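Long-range contacts in hypothetical protein (Pseudomonas aeruginosa, PDB 2H9F), which probably isomerises methylaconitate, as a member of the PrpF family of methylaconitate isomerases: residues 15-26 against 105-115; 206-214 against 222-230. All coordinates share one frame; numbering follows the deposited sequence.

Contact 1 of 2, residues 15-26 against 105-115. With SO4 (sulfate ion), chain H.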
loop_
_atom_site.group_PDB
_atom_site.type_symbol
_atom_site.label_atom_id
_atom_site.label_comp_id
_atom_site.label_asym_id
_atom_site.label_seq_id
_atom_site.Cartn_x
_atom_site.Cartn_y
_atom_site.Cartn_z
ATOM N N LEU A 15 -11.936 2.813 -6.933
ATOM C CA LEU A 15 -11.845 4.253 -7.223
ATOM C C LEU A 15 -10.946 4.928 -6.213
ATOM O O LEU A 15 -10.919 4.566 -5.015
ATOM C CB LEU A 15 -13.188 4.975 -7.025
ATOM C CG LEU A 15 -14.361 4.781 -7.965
ATOM C CD1 LEU A 15 -15.334 3.858 -7.349
ATOM C CD2 LEU A 15 -15.024 6.156 -8.268
ATOM N N ARG A 16 -10.309 5.987 -6.688
ATOM C CA ARG A 16 -9.769 7.022 -5.833
ATOM C C ARG A 16 -10.825 8.072 -5.618
ATOM O O ARG A 16 -11.377 8.606 -6.577
ATOM C CB ARG A 16 -8.593 7.734 -6.461
ATOM C CG ARG A 16 -8.072 8.827 -5.542
ATOM C CD ARG A 16 -6.948 9.659 -6.120
ATOM N NE ARG A 16 -7.264 10.352 -7.381
ATOM C CZ ARG A 16 -8.014 11.448 -7.475
ATOM N NH1 ARG A 16 -8.605 11.959 -6.410
ATOM N NH2 ARG A 16 -8.199 11.994 -8.657
ATOM N N GLY A 17 -11.090 8.359 -4.357
ATOM C CA GLY A 17 -12.025 9.425 -3.956
ATOM C C GLY A 17 -11.257 10.343 -3.046
ATOM O O GLY A 17 -10.863 9.966 -1.933
ATOM N N GLY A 18 -11.013 11.542 -3.525
ATOM C CA GLY A 18 -10.157 12.458 -2.804
ATOM C C GLY A 18 -8.796 11.826 -2.580
ATOM O O GLY A 18 -8.152 11.425 -3.529
ATOM N N THR A 19 -8.359 11.748 -1.317
ATOM C CA THR A 19 -7.009 11.257 -0.994
ATOM C C THR A 19 -7.057 9.833 -0.385
ATOM O O THR A 19 -6.112 9.432 0.304
ATOM C CB THR A 19 -6.278 12.226 -0.027
ATOM O OG1 THR A 19 -7.107 12.411 1.123
ATOM C CG2 THR A 19 -6.011 13.570 -0.667
ATOM N N SER A 20 -8.135 9.094 -0.681
ATOM C CA SER A 20 -8.300 7.714 -0.321
ATOM C C SER A 20 -8.628 6.857 -1.539
ATOM O O SER A 20 -9.067 7.368 -2.568
ATOM C CB SER A 20 -9.482 7.561 0.659
ATOM O OG SER A 20 -9.198 8.211 1.872
ATOM N N LYS A 21 -8.406 5.538 -1.398
ATOM C CA LYS A 21 -8.848 4.540 -2.391
ATOM C C LYS A 21 -9.848 3.630 -1.688
ATOM O O LYS A 21 -9.672 3.295 -0.534
ATOM C CB LYS A 21 -7.691 3.712 -2.925
ATOM C CG LYS A 21 -6.736 4.520 -3.768
ATOM C CD LYS A 21 -5.713 3.649 -4.530
ATOM C CE LYS A 21 -4.561 3.067 -3.656
ATOM N NZ LYS A 21 -3.628 2.276 -4.464
ATOM N N GLY A 22 -10.877 3.204 -2.405
ATOM C CA GLY A 22 -11.847 2.279 -1.857
ATOM C C GLY A 22 -12.386 1.346 -2.941
ATOM O O GLY A 22 -12.297 1.634 -4.137
ATOM N N VAL A 23 -12.934 0.219 -2.496
ATOM C CA VAL A 23 -13.553 -0.727 -3.375
ATOM C C VAL A 23 -15.031 -0.453 -3.232
ATOM O O VAL A 23 -15.532 -0.492 -2.118
ATOM C CB VAL A 23 -13.289 -2.206 -2.993
ATOM C CG1 VAL A 23 -13.914 -3.118 -4.051
ATOM C CG2 VAL A 23 -11.793 -2.507 -2.829
ATOM N N PHE A 24 -15.687 -0.138 -4.360
ATOM C CA PHE A 24 -17.080 0.255 -4.392
ATOM C C PHE A 24 -17.985 -0.842 -4.977
ATOM O O PHE A 24 -17.687 -1.458 -6.001
ATOM C CB PHE A 24 -17.269 1.556 -5.185
ATOM C CG PHE A 24 -16.817 2.793 -4.475
ATOM C CD1 PHE A 24 -15.467 3.028 -4.224
ATOM C CD2 PHE A 24 -17.721 3.770 -4.146
ATOM C CE1 PHE A 24 -15.047 4.164 -3.595
ATOM C CE2 PHE A 24 -17.307 4.920 -3.532
ATOM C CZ PHE A 24 -15.973 5.117 -3.248
ATOM N N PHE A 25 -19.105 -1.058 -4.287
ATOM C CA PHE A 25 -20.095 -2.017 -4.715
ATOM C C PHE A 25 -21.468 -1.388 -4.837
ATOM O O PHE A 25 -21.852 -0.616 -3.981
ATOM C CB PHE A 25 -20.223 -3.117 -3.652
ATOM C CG PHE A 25 -18.962 -3.848 -3.396
ATOM C CD1 PHE A 25 -18.052 -3.377 -2.474
ATOM C CD2 PHE A 25 -18.675 -5.017 -4.092
ATOM C CE1 PHE A 25 -16.843 -4.054 -2.241
ATOM C CE2 PHE A 25 -17.505 -5.737 -3.820
ATOM C CZ PHE A 25 -16.598 -5.259 -2.880
ATOM N N ARG A 26 -22.232 -1.787 -5.850
ATOM C CA ARG A 26 -23.698 -1.624 -5.777
ATOM C C ARG A 26 -24.306 -2.668 -4.874
ATOM O O ARG A 26 -23.945 -3.846 -4.958
ATOM C CB ARG A 26 -24.339 -1.785 -7.127
ATOM C CG ARG A 26 -23.628 -1.053 -8.241
ATOM C CD ARG A 26 -24.436 -1.021 -9.501
ATOM N NE ARG A 26 -24.774 -2.349 -9.978
ATOM C CZ ARG A 26 -25.516 -2.600 -11.048
ATOM N NH1 ARG A 26 -26.017 -1.607 -11.775
ATOM N NH2 ARG A 26 -25.799 -3.864 -11.361
ATOM N N CYS A 105 -16.184 9.013 5.644
ATOM C CA CYS A 105 -15.040 9.439 4.890
ATOM C C CYS A 105 -15.491 10.496 3.878
ATOM O O CYS A 105 -16.141 10.195 2.873
ATOM C CB CYS A 105 -14.423 8.229 4.174
ATOM S SG CYS A 105 -12.893 8.680 3.500
ATOM N N GLY A 106 -15.152 11.737 4.166
ATOM C CA GLY A 106 -15.465 12.831 3.279
ATOM C C GLY A 106 -14.719 12.714 1.967
ATOM O O GLY A 106 -15.193 13.204 0.928
ATOM N N ASN A 107 -13.542 12.069 1.998
ATOM C CA ASN A 107 -12.757 11.874 0.750
ATOM C C ASN A 107 -13.464 10.886 -0.161
ATOM O O ASN A 107 -13.663 11.217 -1.356
ATOM C CB ASN A 107 -11.286 11.524 1.022
ATOM C CG ASN A 107 -10.482 12.760 1.358
ATOM O OD1 ASN A 107 -10.012 13.479 0.464
ATOM N ND2 ASN A 107 -10.396 13.073 2.635
ATOM N N LEU A 108 -13.924 9.746 0.413
ATOM C CA LEU A 108 -14.655 8.767 -0.391
ATOM C C LEU A 108 -16.052 9.231 -0.811
ATOM O O LEU A 108 -16.574 8.718 -1.793
ATOM C CB LEU A 108 -14.665 7.354 0.223
ATOM C CG LEU A 108 -13.361 6.542 0.100
ATOM C CD1 LEU A 108 -13.645 5.092 0.400
ATOM C CD2 LEU A 108 -12.570 6.669 -1.242
ATOM N N SER A 109 -16.632 10.226 -0.136
ATOM C CA SER A 109 -17.864 10.907 -0.646
ATOM C C SER A 109 -17.749 11.350 -2.087
ATOM O O SER A 109 -18.688 11.223 -2.865
ATOM C CB SER A 109 -18.169 12.147 0.201
ATOM O OG SER A 109 -18.311 11.754 1.549
ATOM N N THR A 110 -16.587 11.891 -2.435
ATOM C CA THR A 110 -16.348 12.309 -3.792
ATOM C C THR A 110 -16.563 11.097 -4.704
ATOM O O THR A 110 -17.259 11.213 -5.689
ATOM C CB THR A 110 -14.936 12.876 -3.964
ATOM O OG1 THR A 110 -14.533 13.577 -2.770
ATOM C CG2 THR A 110 -14.893 13.807 -5.140
ATOM N N GLY A 111 -16.011 9.930 -4.319
ATOM C CA GLY A 111 -16.168 8.710 -5.081
ATOM C C GLY A 111 -17.606 8.218 -5.094
ATOM O O GLY A 111 -18.080 7.716 -6.111
ATOM N N ALA A 112 -18.312 8.386 -3.982
ATOM C CA ALA A 112 -19.741 8.036 -3.927
ATOM C C ALA A 112 -20.537 8.786 -5.002
ATOM O O ALA A 112 -21.384 8.204 -5.629
ATOM C CB ALA A 112 -20.336 8.278 -2.550
ATOM N N GLY A 113 -20.271 10.073 -5.203
ATOM C CA GLY A 113 -21.025 10.842 -6.179
ATOM C C GLY A 113 -20.738 10.369 -7.583
ATOM O O GLY A 113 -21.634 10.197 -8.379
ATOM N N ALA A 114 -19.476 10.105 -7.869
ATOM C CA ALA A 114 -19.073 9.612 -9.194
ATOM C C ALA A 114 -19.624 8.186 -9.447
ATOM O O ALA A 114 -20.225 7.902 -10.492
ATOM C CB ALA A 114 -17.587 9.643 -9.313
ATOM N N PHE A 115 -19.454 7.316 -8.463
ATOM C CA PHE A 115 -19.877 5.938 -8.590
ATOM C C PHE A 115 -21.367 5.827 -8.751
ATOM O O PHE A 115 -21.832 4.933 -9.436
ATOM C CB PHE A 115 -19.464 5.142 -7.351
ATOM C CG PHE A 115 -19.761 3.665 -7.444
ATOM C CD1 PHE A 115 -19.160 2.890 -8.426
ATOM C CD2 PHE A 115 -20.621 3.057 -6.555
ATOM C CE1 PHE A 115 -19.425 1.536 -8.501
ATOM C CE2 PHE A 115 -20.884 1.739 -6.649
ATOM C CZ PHE A 115 -20.267 0.978 -7.622
HETATM S S SO4 H . -27.579 -3.694 -14.770
HETATM O O1 SO4 H . -26.378 -2.872 -14.939
HETATM O O2 SO4 H . -28.436 -3.133 -13.719
HETATM O O3 SO4 H . -28.309 -3.708 -16.038
HETATM O O4 SO4 H . -27.202 -5.064 -14.412
#

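Contact 2 of 2, residues 206-214 against 222-230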
loop_
_atom_site.group_PDB
_atom_site.type_symbol
_atom_site.label_atom_id
_atom_site.label_comp_id
_atom_site.label_asym_id
_atom_site.label_seq_id
_atom_site.Cartn_x
_atom_site.Cartn_y
_atom_site.Cartn_z
ATOM N N GLY A 206 2.313 37.615 29.512
ATOM C CA GLY A 206 3.682 37.872 29.082
ATOM C C GLY A 206 3.903 38.033 27.586
ATOM O O GLY A 206 5.013 38.357 27.170
ATOM N N VAL A 207 2.873 37.807 26.765
ATOM C CA VAL A 207 3.010 37.929 25.307
ATOM C C VAL A 207 2.274 39.156 24.781
ATOM O O VAL A 207 2.829 39.928 23.992
ATOM C CB VAL A 207 2.512 36.667 24.568
ATOM C CG1 VAL A 207 2.805 36.787 23.063
ATOM C CG2 VAL A 207 3.158 35.410 25.154
ATOM N N GLY A 208 1.030 39.331 25.206
ATOM C CA GLY A 208 0.208 40.459 24.744
ATOM C C GLY A 208 -1.290 40.230 24.843
ATOM O O GLY A 208 -1.747 39.199 25.341
ATOM N N THR A 209 -2.050 41.213 24.384
ATOM C CA THR A 209 -3.495 41.076 24.277
ATOM C C THR A 209 -3.841 41.280 22.808
ATOM O O THR A 209 -3.461 42.271 22.200
ATOM C CB THR A 209 -4.236 42.039 25.208
ATOM O OG1 THR A 209 -3.959 41.658 26.554
ATOM C CG2 THR A 209 -5.738 41.973 24.987
ATOM N N PHE A 210 -4.518 40.303 22.228
ATOM C CA PHE A 210 -4.664 40.245 20.787
ATOM C C PHE A 210 -6.116 40.058 20.403
ATOM O O PHE A 210 -6.831 39.367 21.082
ATOM C CB PHE A 210 -3.874 39.062 20.254
ATOM C CG PHE A 210 -2.397 39.141 20.526
ATOM C CD1 PHE A 210 -1.657 40.231 20.103
ATOM C CD2 PHE A 210 -1.744 38.122 21.205
ATOM C CE1 PHE A 210 -0.287 40.303 20.356
ATOM C CE2 PHE A 210 -0.370 38.194 21.461
ATOM C CZ PHE A 210 0.356 39.275 21.026
ATOM N N LYS A 211 -6.536 40.631 19.279
ATOM C CA LYS A 211 -7.833 40.299 18.728
ATOM C C LYS A 211 -7.829 38.826 18.336
ATOM O O LYS A 211 -6.840 38.291 17.849
ATOM C CB LYS A 211 -8.158 41.160 17.517
ATOM C CG LYS A 211 -8.304 42.665 17.787
ATOM C CD LYS A 211 -9.417 42.963 18.764
ATOM C CE LYS A 211 -9.525 44.455 19.068
ATOM N NZ LYS A 211 -10.499 44.737 20.181
ATOM N N ALA A 212 -8.925 38.137 18.590
ATOM C CA ALA A 212 -8.986 36.741 18.212
ATOM C C ALA A 212 -10.419 36.300 17.931
ATOM O O ALA A 212 -11.321 36.708 18.623
ATOM C CB ALA A 212 -8.339 35.872 19.305
ATOM N N THR A 213 -10.610 35.471 16.909
ATOM C CA THR A 213 -11.860 34.753 16.726
ATOM C C THR A 213 -11.621 33.302 17.131
ATOM O O THR A 213 -10.756 32.631 16.580
ATOM C CB THR A 213 -12.304 34.813 15.264
ATOM O OG1 THR A 213 -12.748 36.149 14.975
ATOM C CG2 THR A 213 -13.439 33.794 14.972
HETATM N N MSE A 214 -12.389 32.844 18.105
HETATM C CA MSE A 214 -12.343 31.495 18.620
HETATM C C MSE A 214 -13.651 30.834 18.173
HETATM O O MSE A 214 -14.726 31.231 18.600
HETATM C CB MSE A 214 -12.202 31.530 20.138
HETATM C CG MSE A 214 -10.800 31.920 20.592
HETATM SE SE MSE A 214 -10.674 32.409 22.417
HETATM C CE MSE A 214 -11.311 34.293 22.256
ATOM N N VAL A 222 -8.437 28.842 17.194
ATOM C CA VAL A 222 -8.143 30.201 17.596
ATOM C C VAL A 222 -7.486 30.930 16.436
ATOM O O VAL A 222 -6.390 30.563 15.992
ATOM C CB VAL A 222 -7.183 30.245 18.805
ATOM C CG1 VAL A 222 -7.074 31.660 19.290
ATOM C CG2 VAL A 222 -7.685 29.326 19.944
ATOM N N PHE A 223 -8.169 31.957 15.917
ATOM C CA PHE A 223 -7.630 32.787 14.825
ATOM C C PHE A 223 -7.152 34.147 15.310
ATOM O O PHE A 223 -7.882 34.833 15.982
ATOM C CB PHE A 223 -8.687 33.086 13.716
ATOM C CG PHE A 223 -9.051 31.906 12.834
ATOM C CD1 PHE A 223 -8.227 31.514 11.806
ATOM C CD2 PHE A 223 -10.232 31.202 13.040
ATOM C CE1 PHE A 223 -8.591 30.456 10.973
ATOM C CE2 PHE A 223 -10.587 30.137 12.220
ATOM C CZ PHE A 223 -9.755 29.769 11.190
ATOM N N VAL A 224 -5.999 34.605 14.810
ATOM C CA VAL A 224 -5.499 35.934 15.132
ATOM C C VAL A 224 -5.000 36.614 13.881
ATOM O O VAL A 224 -4.802 35.955 12.911
ATOM C CB VAL A 224 -4.374 35.866 16.194
ATOM C CG1 VAL A 224 -4.946 35.290 17.534
ATOM C CG2 VAL A 224 -3.197 35.031 15.717
ATOM N N ASN A 225 -4.839 37.932 13.926
ATOM C CA ASN A 225 -4.327 38.701 12.823
ATOM C C ASN A 225 -2.827 38.623 12.821
ATOM O O ASN A 225 -2.173 39.014 13.807
ATOM C CB ASN A 225 -4.758 40.168 12.967
ATOM C CG ASN A 225 -6.224 40.397 12.591
ATOM O OD1 ASN A 225 -6.748 39.753 11.669
ATOM N ND2 ASN A 225 -6.888 41.314 13.303
ATOM N N ALA A 226 -2.290 38.153 11.706
ATOM C CA ALA A 226 -0.855 38.151 11.435
ATOM C C ALA A 226 -0.161 39.413 11.922
ATOM O O ALA A 226 0.820 39.350 12.681
ATOM C CB ALA A 226 -0.604 37.952 9.973
ATOM N N GLU A 227 -0.662 40.564 11.500
ATOM C CA GLU A 227 0.039 41.820 11.773
ATOM C C GLU A 227 0.190 42.045 13.278
ATOM O O GLU A 227 1.258 42.406 13.765
ATOM C CB GLU A 227 -0.690 43.010 11.157
ATOM C CG GLU A 227 0.149 44.312 11.177
ATOM C CD GLU A 227 -0.609 45.558 10.640
ATOM O OE1 GLU A 227 -1.361 45.448 9.625
ATOM O OE2 GLU A 227 -0.432 46.659 11.236
ATOM N N GLU A 228 -0.887 41.805 14.016
ATOM C CA GLU A 228 -0.874 42.104 15.421
ATOM C C GLU A 228 0.144 41.245 16.176
ATOM O O GLU A 228 0.756 41.705 17.128
ATOM C CB GLU A 228 -2.271 41.959 16.024
ATOM C CG GLU A 228 -2.400 42.685 17.357
ATOM C CD GLU A 228 -3.780 42.612 17.985
ATOM O OE1 GLU A 228 -4.723 42.063 17.349
ATOM O OE2 GLU A 228 -3.903 43.127 19.124
ATOM N N ILE A 229 0.318 40.002 15.771
ATOM C CA ILE A 229 1.211 39.114 16.500
ATOM C C ILE A 229 2.606 39.114 15.901
ATOM O O ILE A 229 3.436 38.304 16.288
ATOM C CB ILE A 229 0.687 37.672 16.555
ATOM C CG1 ILE A 229 0.619 37.061 15.152
ATOM C CG2 ILE A 229 -0.670 37.630 17.277
ATOM C CD1 ILE A 229 0.465 35.571 15.188
ATOM N N GLY A 230 2.837 39.985 14.925
ATOM C CA GLY A 230 4.176 40.283 14.462
ATOM C C GLY A 230 4.574 39.582 13.203
ATOM O O GLY A 230 5.751 39.495 12.908
HETATM O O HOH W 1 -5.053 39.398 16.517
#

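Contact 1 of 2, residues 15-26 against 105-115
F24 and F115 meet where strand 20-26 passes helix 106-118, in a contact between a beta hairpin and a helix. The hairpin joins strands 7-17 and 20-26 through a type II' turn from G17 to S20. Helix 106-118 lies against it. This is consistent with the diaminopimelate epimerase-like fold expected for this family, in which strands wrap round a helix.

The two phenylalanine side chains run past each other in opposite directions. F24 CB stands 3.7 Å from the centroid of the F115 ring, only 2° off its normal. This is a CH-pi contact over the centre of the face. The rings themselves meet obliquely, with planes 57° apart. F115 has CG anti to its backbone N (chi1 -175°), which carries the ring toward the end of the hairpin strand. There R26 N lies at the ring edge, 3.8 Å from F115 CZ.

The rim of the F24 ring reaches the helix backbone. L108 O lies near the ring plane, 3.9 Å from F24 CZ. L15 CD1 covers part of one F24 face and also touches F115 CD1 at 4.1 Å, the L15 and F115 side chains crossing at about a right angle. Further along, L108 CD2 packs on S20 CB at 3.7 Å.

Two glycines let the backbones close in: G17 CA and G111 CA are 4.4 Å apart. The R16 side chain, whose CB points away from the helix, forms a salt bridge with D60 of the second subunit.

The first turn of the helix holds the hairpin turn by a polar bond. T19 N donates to N107 OD1 at 3.0 Å, approaching from above the amide plane and not along a lone pair. N107 O takes two bonds within the helix, from T110 N and from T110 OG1, the latter at 2.9 Å, both on the same face of its carbonyl plane.

Contact 2 of 2, residues 206-214 against 222-230
This contact belongs to the antiparallel beta hairpin of strands 208-216 and 220-225, together with the turn that follows the second strand. T213 and F223 are a hydrogen-bonded pair. F223 N donates to T213 O at 2.8 Å, and T213 N returns a bond to F223 O at 3.0 Å. Next to them, selenomethionine M214 and V222 form a non-hydrogen-bonded pair. Their side chains lie side by side and point the same way, with M214 CG 4.0 Å from V222 CG1. A212 CB meets the other valine, V224, at CG1.

Beyond A212 the strands part, and E228 from the turn reaches across. Its CG is anti to the backbone N (chi1 -161°) and the chain is extended beyond it, which brings the carboxylate to the backbone of K211. E228 OE1 accepts from K211 N at 3.0 Å. The donor comes on the syn side, 33° out of the carboxylate plane. A water links the two segments: it donates to E228 OE1 and to K211 O and accepts from N225 N. K211 NZ turns elsewhere, to a salt bridge with D201.

The F210 ring lies between I229 and G208, with E228 at its edge. There E228 CD is in the ring plane, and the carboxylate is turned nearly at a right angle to the ring. E228 CG is 3.8 Å from F210 CD1. I229 CG2 sits over the centre of one ring face, 3.9 Å from the centroid and 6° off the normal, a CH-pi contact. The F210 and I229 side chains cross at about a right angle. G208 C lies over the opposite face, offset toward the rim.

The arrangement is a two-stranded antiparallel beta hairpin, set between strands 200-204 and 278-283, whose splayed end is bridged by a water and by a glutamate side chain bonded to the backbone.

Contact 1 comes first along the chain and closes before contact 2 opens. Their centres lie 39 Å apart, on opposite sides of the chain's centre, and their nearest atoms are about 19 Å apart, so they do not touch. Strand pairing links them indirectly. Strand 7-17 of contact 1 pairs with strand 369-386, and from there neighbouring strands lead through 355-366, 347-352, 303-309 and 278-283 to strand 220-225 of contact 2. This spacing is consistent with the two-lobed architecture of diaminopimelate epimerase-like proteins, with one contact in each lobe. Contact 1 joins a hairpin to a helix and borders the second subunit. Contact 2 holds the two strands of a hairpin together, and no other chain touches its two segments.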